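Local coordinates for putative uncharacterized protein (Chaetomium thermophilum, PDB 5T8V), which probably acts as a cohesin loader on chromatin, this chain being the C-terminal, HEAT-repeat part of the Scc2 protein, at residues A[377-382]-A[424-429]; A[433-438]-A[453-458]. All coordinates share one frame; numbering follows the deposited sequence.

Coming from the N terminus, the chain runs through the long helix 357-391, whose second half supplies 377-382, then passes by way of helix 402-414 into helix 423-440. Contact 1 closes that excursion where 424-429 comes back against 377-382, with 41 residues in between. The same helix 423-440 carries on to 433-438, turns, and returns as helix 446-474; contact 2 closes this much shorter connection of 14 residues. The two loops follow one another without nesting or crossing, their centres about 14 Å apart. Helix 423-440 is therefore used twice, near its start against an earlier helix and further along against its successor, which joins three helices of the helical-repeat array.

Contact 1: A[377-382]-A[424-429]; sequences NNASYV and AELLLR
A379 sits against L426 and L427 where two helices of this HEAT-repeat array, 357-391 and 423-440, meet at 55° between the axes of their short segments, 9.2 Å apart at closest approach. The contact across the pair is wholly apolar, and no hydrogen bond crosses it. The methyl of A379 is the centre of the contact: its CB comes 3.7 Å from CG of L426 and 3.9 Å from CD2 of L427, so the small side chain is held between two leucines in succession. Such a small residue lets the backbones close in, the CA atoms of A379 and L427 lying 5.5 Å apart. L427 reaches the neighbouring helix with one branch only, its CD2. With CG anti to the carbonyl carbon (chi1 -68°), the second torsion then turns CD2 toward the CA of A379 and, nearly a turn on, to V382, whose CB lies 4.0 Å from CD2 of L427. Helix 305-315 adds to the same apolar layer, with I310 on V382, V314 on L426 and M311 on L427.

The polar groups work within each helix. S380 OG gives its hydrogen to N377 O, which also receives the backbone N-H of Y381 from the same face of its plane. On the partner helix, R429 and E425 form a side-on salt bridge, NE to OE2 and NH2 to OE1; OE2 lies nearly in the guanidinium plane, OE1 22° out of it. The guanidinium is also roofed on one face by L426, whose CD1 lies 3.6 Å above its plane, over the centre.

Contact 2: A[433-438]-A[453-458]; sequences LMMVGL and LELLGT
M435 and L456 make the close part of this contact: CB of M435 lies 3.8 Å from CG of L456, and CD1 and CD2 of L456 both lie about 4.1 Å from CB of M435. L456 places its fork here with CG anti to the carbonyl carbon (chi1 -74°). Its CD2 goes on to meet CG2 of V436 at 3.8 Å, the two side chains crossing at about a right angle, while CD1 faces the backbone N of V436. L456 also touches I613 and I616 of helix 610-619. Were L456 cut back to an alanine, CB of M435 and CG2 of V436 would probably lose their apolar partner, opening a gap toward helix 610-619. Helices 423-440 and 446-474 run roughly antiparallel, 139° between the directions of the two segments, consistent with the antiparallel helix packing of HEAT-repeat proteins. A second, slightly longer touch comes from the end of M435. Its chain bends at chi2 (-54°) and takes CE to 4.0 Å from CD1 of L455, with V387 of helix 357-391 against the methionine too. The packing thins away from these side chains: L433 and G437 are exposed on the outer side of their helix, and V436 itself is partly exposed. On the far side of the other helix, T458 OG1 donates to L455 O at 2.8 Å, in the carbonyl plane and on a lone pair.

Contact 1: A[377-382]-A[424-429]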
ATOM      1  N   ASN A 377      -1.617  35.162 -12.733  1.00 14.36           N
ATOM      2  CA  ASN A 377      -1.857  35.954 -11.529  1.00 15.01           C
ATOM      3  C   ASN A 377      -3.256  35.704 -10.977  1.00 15.63           C
ATOM      4  O   ASN A 377      -3.436  35.531  -9.765  1.00 16.89           O
ATOM      5  CB  ASN A 377      -1.659  37.441 -11.827  1.00 15.07           C
ATOM      6  CG  ASN A 377      -0.199  37.826 -11.932  1.00 15.45           C
ATOM      7  OD1 ASN A 377       0.683  37.094 -11.487  1.00 16.13           O
ATOM      8  ND2 ASN A 377       0.062  38.987 -12.518  1.00 15.79           N
ATOM      9  N   ASN A 378      -4.264  35.693 -11.851  1.00 16.58           N
ATOM     10  CA  ASN A 378      -5.628  35.434 -11.401  1.00 17.04           C
ATOM     11  C   ASN A 378      -5.757  34.017 -10.849  1.00 17.46           C
ATOM     12  O   ASN A 378      -6.255  33.805  -9.730  1.00 19.57           O
ATOM     13  CB  ASN A 378      -6.603  35.658 -12.557  1.00 16.30           C
ATOM     14  CG  ASN A 378      -6.500  37.054 -13.145  1.00 15.49           C
ATOM     15  OD1 ASN A 378      -6.199  38.018 -12.442  1.00 15.35           O
ATOM     16  ND2 ASN A 378      -6.750  37.168 -14.442  1.00 15.65           N
ATOM     17  N   ALA A 379      -5.302  33.030 -11.628  1.00 11.44           N
ATOM     18  CA  ALA A 379      -5.331  31.650 -11.160  1.00 11.22           C
ATOM     19  C   ALA A 379      -4.677  31.526  -9.791  1.00 11.94           C
ATOM     20  O   ALA A 379      -5.181  30.818  -8.909  1.00 12.32           O
ATOM     21  CB  ALA A 379      -4.638  30.742 -12.174  1.00 10.45           C
ATOM     22  N   SER A 380      -3.565  32.236  -9.584  1.00 12.32           N
ATOM     23  CA  SER A 380      -2.876  32.167  -8.303  1.00 13.22           C
ATOM     24  C   SER A 380      -3.675  32.852  -7.202  1.00 14.16           C
ATOM     25  O   SER A 380      -3.640  32.399  -6.055  1.00 14.93           O
ATOM     26  CB  SER A 380      -1.484  32.783  -8.409  1.00 13.62           C
ATOM     27  OG  SER A 380      -1.560  34.186  -8.563  1.00 15.23           O
ATOM     28  N   TYR A 381      -4.387  33.940  -7.513  1.00 14.29           N
ATOM     29  CA  TYR A 381      -5.334  34.487  -6.544  1.00 15.90           C
ATOM     30  C   TYR A 381      -6.266  33.391  -6.044  1.00 16.11           C
ATOM     31  O   TYR A 381      -6.394  33.157  -4.831  1.00 16.76           O
ATOM     32  CB  TYR A 381      -6.150  35.628  -7.165  1.00 16.20           C
ATOM     33  CG  TYR A 381      -5.367  36.867  -7.553  1.00 18.77           C
ATOM     34  CD1 TYR A 381      -4.188  37.208  -6.908  1.00 20.70           C
ATOM     35  CD2 TYR A 381      -5.822  37.705  -8.567  1.00 18.64           C
ATOM     36  CE1 TYR A 381      -3.480  38.347  -7.264  1.00 20.70           C
ATOM     37  CE2 TYR A 381      -5.119  38.840  -8.930  1.00 18.32           C
ATOM     38  CZ  TYR A 381      -3.951  39.157  -8.276  1.00 18.77           C
ATOM     39  OH  TYR A 381      -3.249  40.285  -8.634  1.00 18.45           O
ATOM     40  N   VAL A 382      -6.905  32.683  -6.978  1.00 14.44           N
ATOM     41  CA  VAL A 382      -7.846  31.631  -6.598  1.00 14.63           C
ATOM     42  C   VAL A 382      -7.157  30.590  -5.718  1.00 14.95           C
ATOM     43  O   VAL A 382      -7.567  30.336  -4.576  1.00 16.02           O
ATOM     44  CB  VAL A 382      -8.462  30.984  -7.850  1.00 13.90           C
ATOM     45  CG1 VAL A 382      -9.443  29.884  -7.461  1.00 14.30           C
ATOM     46  CG2 VAL A 382      -9.151  32.031  -8.712  1.00 13.80           C
ATOM     47  N   ALA A 424      -8.863  25.282 -16.617  1.00  9.06           N
ATOM     48  CA  ALA A 424      -8.785  24.118 -15.743  1.00  9.60           C
ATOM     49  C   ALA A 424      -7.345  23.651 -15.587  1.00  9.67           C
ATOM     50  O   ALA A 424      -6.882  23.386 -14.472  1.00 10.97           O
ATOM     51  CB  ALA A 424      -9.652  22.984 -16.297  1.00 11.42           C
ATOM     52  N   GLU A 425      -6.617  23.536 -16.700  1.00  8.63           N
ATOM     53  CA  GLU A 425      -5.236  23.080 -16.625  1.00  8.51           C
ATOM     54  C   GLU A 425      -4.360  24.080 -15.888  1.00  8.95           C
ATOM     55  O   GLU A 425      -3.366  23.686 -15.272  1.00 11.11           O
ATOM     56  CB  GLU A 425      -4.685  22.823 -18.028  1.00  8.26           C
ATOM     57  CG  GLU A 425      -3.232  22.337 -18.060  1.00  9.72           C
ATOM     58  CD  GLU A 425      -2.220  23.466 -17.970  1.00 11.27           C
ATOM     59  OE1 GLU A 425      -2.590  24.628 -18.252  1.00 13.51           O
ATOM     60  OE2 GLU A 425      -1.054  23.194 -17.609  1.00 10.42           O
ATOM     61  N   LEU A 426      -4.697  25.368 -15.943  1.00  9.84           N
ATOM     62  CA  LEU A 426      -3.880  26.374 -15.271  1.00 12.01           C
ATOM     63  C   LEU A 426      -4.115  26.351 -13.765  1.00 10.53           C
ATOM     64  O   LEU A 426      -3.159  26.337 -12.974  1.00 10.77           O
ATOM     65  CB  LEU A 426      -4.182  27.757 -15.849  1.00  8.59           C
ATOM     66  CG  LEU A 426      -3.447  28.943 -15.222  1.00 10.65           C
ATOM     67  CD1 LEU A 426      -1.946  28.715 -15.192  1.00  9.16           C
ATOM     68  CD2 LEU A 426      -3.777  30.212 -15.989  1.00  9.03           C
ATOM     69  N   LEU A 427      -5.383  26.339 -13.351  1.00  9.53           N
ATOM     70  CA  LEU A 427      -5.701  26.231 -11.933  1.00 10.19           C
ATOM     71  C   LEU A 427      -5.138  24.942 -11.347  1.00 10.44           C
ATOM     72  O   LEU A 427      -4.503  24.950 -10.285  1.00 15.04           O
ATOM     73  CB  LEU A 427      -7.215  26.300 -11.741  1.00 10.54           C
ATOM     74  CG  LEU A 427      -7.846  27.657 -12.058  1.00 10.62           C
ATOM     75  CD1 LEU A 427      -9.330  27.509 -12.314  1.00 10.98           C
ATOM     76  CD2 LEU A 427      -7.600  28.625 -10.915  1.00 11.70           C
ATOM     77  N   LEU A 428      -5.355  23.821 -12.039  1.00 14.23           N
ATOM     78  CA  LEU A 428      -4.820  22.545 -11.576  1.00 13.96           C
ATOM     79  C   LEU A 428      -3.298  22.540 -11.581  1.00 13.38           C
ATOM     80  O   LEU A 428      -2.678  21.904 -10.724  1.00 14.15           O
ATOM     81  CB  LEU A 428      -5.351  21.409 -12.449  1.00 13.14           C
ATOM     82  CG  LEU A 428      -6.835  21.078 -12.290  1.00 13.26           C
ATOM     83  CD1 LEU A 428      -7.306  20.193 -13.436  1.00 13.09           C
ATOM     84  CD2 LEU A 428      -7.087  20.400 -10.956  1.00 14.28           C
ATOM     85  N   ARG A 429      -2.680  23.232 -12.539  1.00 14.83           N
ATOM     86  CA  ARG A 429      -1.223  23.295 -12.593  1.00 14.88           C
ATOM     87  C   ARG A 429      -0.666  24.003 -11.366  1.00 15.82           C
ATOM     88  O   ARG A 429       0.227  23.486 -10.686  1.00 16.23           O
ATOM     89  CB  ARG A 429      -0.772  24.007 -13.868  1.00 15.17           C
ATOM     90  CG  ARG A 429       0.738  24.044 -14.066  1.00 17.15           C
ATOM     91  CD  ARG A 429       1.172  25.301 -14.803  1.00 17.10           C
ATOM     92  NE  ARG A 429       0.510  25.440 -16.097  1.00 17.50           N
ATOM     93  CZ  ARG A 429       0.592  26.519 -16.866  1.00 16.80           C
ATOM     94  NH1 ARG A 429       1.304  27.568 -16.477  1.00 15.82           N
ATOM     95  NH2 ARG A 429      -0.046  26.554 -18.027  1.00 16.74           N
TER

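Contact 2: A[433-438]-A[453-458]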
ATOM      1  N   LEU A 433       1.647  22.390  -8.385  1.00 13.57           N
ATOM      2  CA  LEU A 433       2.935  22.936  -7.966  1.00 14.47           C
ATOM      3  C   LEU A 433       2.928  23.263  -6.481  1.00 15.60           C
ATOM      4  O   LEU A 433       3.908  23.003  -5.769  1.00 16.81           O
ATOM      5  CB  LEU A 433       3.268  24.184  -8.782  1.00 13.99           C
ATOM      6  CG  LEU A 433       3.444  23.986 -10.290  1.00 14.89           C
ATOM      7  CD1 LEU A 433       3.641  25.328 -10.981  1.00 14.62           C
ATOM      8  CD2 LEU A 433       4.608  23.048 -10.592  1.00 13.77           C
ATOM      9  N   MET A 434       1.821  23.820  -5.989  1.00 21.37           N
ATOM     10  CA  MET A 434       1.749  24.193  -4.583  1.00 23.89           C
ATOM     11  C   MET A 434       1.760  22.965  -3.680  1.00 25.68           C
ATOM     12  O   MET A 434       2.417  22.967  -2.632  1.00 27.61           O
ATOM     13  CB  MET A 434       0.500  25.032  -4.338  1.00 24.71           C
ATOM     14  CG  MET A 434       0.408  25.594  -2.932  1.00 27.60           C
ATOM     15  SD  MET A 434      -0.781  26.935  -2.809  1.00 28.85           S
ATOM     16  CE  MET A 434       0.048  28.207  -3.764  1.00 28.53           C
ATOM     17  N   MET A 435       1.042  21.906  -4.064  1.00 24.48           N
ATOM     18  CA  MET A 435       1.006  20.712  -3.225  1.00 25.70           C
ATOM     19  C   MET A 435       2.352  19.998  -3.220  1.00 25.56           C
ATOM     20  O   MET A 435       2.830  19.576  -2.160  1.00 27.32           O
ATOM     21  CB  MET A 435      -0.103  19.770  -3.694  1.00 25.09           C
ATOM     22  CG  MET A 435      -1.492  20.371  -3.587  1.00 25.63           C
ATOM     23  SD  MET A 435      -1.865  20.986  -1.933  1.00 29.03           S
ATOM     24  CE  MET A 435      -3.022  22.298  -2.316  1.00 28.51           C
ATOM     25  N   VAL A 436       2.977  19.849  -4.388  1.00 18.12           N
ATOM     26  CA  VAL A 436       4.330  19.301  -4.430  1.00 19.03           C
ATOM     27  C   VAL A 436       5.240  20.109  -3.514  1.00 20.36           C
ATOM     28  O   VAL A 436       6.013  19.554  -2.722  1.00 21.91           O
ATOM     29  CB  VAL A 436       4.860  19.278  -5.875  1.00 18.06           C
ATOM     30  CG1 VAL A 436       6.325  18.852  -5.908  1.00 19.24           C
ATOM     31  CG2 VAL A 436       4.024  18.341  -6.728  1.00 17.06           C
ATOM     32  N   GLY A 437       5.150  21.437  -3.605  1.00 19.92           N
ATOM     33  CA  GLY A 437       5.944  22.279  -2.724  1.00 21.30           C
ATOM     34  C   GLY A 437       5.705  21.972  -1.258  1.00 22.79           C
ATOM     35  O   GLY A 437       6.650  21.859  -0.473  1.00 24.49           O
ATOM     36  N   LEU A 438       4.434  21.828  -0.869  1.00 22.36           N
ATOM     37  CA  LEU A 438       4.122  21.547   0.531  1.00 23.92           C
ATOM     38  C   LEU A 438       4.687  20.203   0.964  1.00 25.15           C
ATOM     39  O   LEU A 438       5.141  20.051   2.105  1.00 27.03           O
ATOM     40  CB  LEU A 438       2.609  21.584   0.757  1.00 23.33           C
ATOM     41  CG  LEU A 438       1.928  22.958   0.742  1.00 22.75           C
ATOM     42  CD1 LEU A 438       0.421  22.809   0.909  1.00 22.36           C
ATOM     43  CD2 LEU A 438       2.490  23.876   1.823  1.00 24.34           C
ATOM     44  N   LEU A 453      -0.855  15.309  -0.343  1.00 23.69           N
ATOM     45  CA  LEU A 453      -0.830  13.958  -0.895  1.00 24.29           C
ATOM     46  C   LEU A 453      -2.212  13.543  -1.385  1.00 24.02           C
ATOM     47  O   LEU A 453      -2.353  12.992  -2.484  1.00 22.61           O
ATOM     48  CB  LEU A 453      -0.316  12.975   0.158  1.00 25.90           C
ATOM     49  CG  LEU A 453       1.137  13.163   0.599  1.00 26.79           C
ATOM     50  CD1 LEU A 453       1.425  12.362   1.856  1.00 28.30           C
ATOM     51  CD2 LEU A 453       2.090  12.760  -0.515  1.00 27.07           C
ATOM     52  N   GLU A 454      -3.245  13.814  -0.586  1.00 35.18           N
ATOM     53  CA  GLU A 454      -4.595  13.400  -0.949  1.00 36.80           C
ATOM     54  C   GLU A 454      -5.035  14.029  -2.266  1.00 35.08           C
ATOM     55  O   GLU A 454      -5.721  13.385  -3.068  1.00 35.82           O
ATOM     56  CB  GLU A 454      -5.561  13.760   0.179  1.00 41.17           C
ATOM     57  CG  GLU A 454      -7.019  13.460  -0.120  1.00 43.96           C
ATOM     58  CD  GLU A 454      -7.869  13.397   1.137  1.00 47.88           C
ATOM     59  OE1 GLU A 454      -7.335  13.687   2.230  1.00 49.54           O
ATOM     60  OE2 GLU A 454      -9.067  13.057   1.033  1.00 48.81           O
ATOM     61  N   LEU A 455      -4.652  15.284  -2.510  1.00 28.40           N
ATOM     62  CA  LEU A 455      -5.035  15.941  -3.757  1.00 25.58           C
ATOM     63  C   LEU A 455      -4.135  15.520  -4.912  1.00 23.30           C
ATOM     64  O   LEU A 455      -4.619  15.285  -6.026  1.00 22.15           O
ATOM     65  CB  LEU A 455      -5.001  17.460  -3.589  1.00 24.61           C
ATOM     66  CG  LEU A 455      -6.114  18.109  -2.760  1.00 25.75           C
ATOM     67  CD1 LEU A 455      -5.996  19.620  -2.847  1.00 24.71           C
ATOM     68  CD2 LEU A 455      -7.507  17.666  -3.201  1.00 27.08           C
ATOM     69  N   LEU A 456      -2.826  15.431  -4.672  1.00 17.75           N
ATOM     70  CA  LEU A 456      -1.923  14.913  -5.691  1.00 17.15           C
ATOM     71  C   LEU A 456      -2.381  13.550  -6.185  1.00 17.40           C
ATOM     72  O   LEU A 456      -2.145  13.199  -7.345  1.00 16.64           O
ATOM     73  CB  LEU A 456      -0.497  14.835  -5.141  1.00 17.97           C
ATOM     74  CG  LEU A 456       0.242  16.171  -4.995  1.00 17.67           C
ATOM     75  CD1 LEU A 456       1.524  15.995  -4.196  1.00 18.99           C
ATOM     76  CD2 LEU A 456       0.555  16.775  -6.354  1.00 16.28           C
ATOM     77  N   GLY A 457      -3.048  12.779  -5.329  1.00 21.29           N
ATOM     78  CA  GLY A 457      -3.627  11.521  -5.752  1.00 21.54           C
ATOM     79  C   GLY A 457      -4.716  11.698  -6.792  1.00 21.52           C
ATOM     80  O   GLY A 457      -4.651  11.103  -7.872  1.00 21.73           O
ATOM     81  N   THR A 458      -5.726  12.516  -6.483  1.00 21.91           N
ATOM     82  CA  THR A 458      -6.826  12.711  -7.425  1.00 21.32           C
ATOM     83  C   THR A 458      -6.322  13.308  -8.733  1.00 20.21           C
ATOM     84  O   THR A 458      -6.765  12.910  -9.817  1.00 22.34           O
ATOM     85  CB  THR A 458      -7.909  13.604  -6.810  1.00 21.71           C
ATOM     86  OG1 THR A 458      -7.370  14.902  -6.551  1.00 24.06           O
ATOM     87  CG2 THR A 458      -8.425  13.020  -5.508  1.00 22.50           C
TER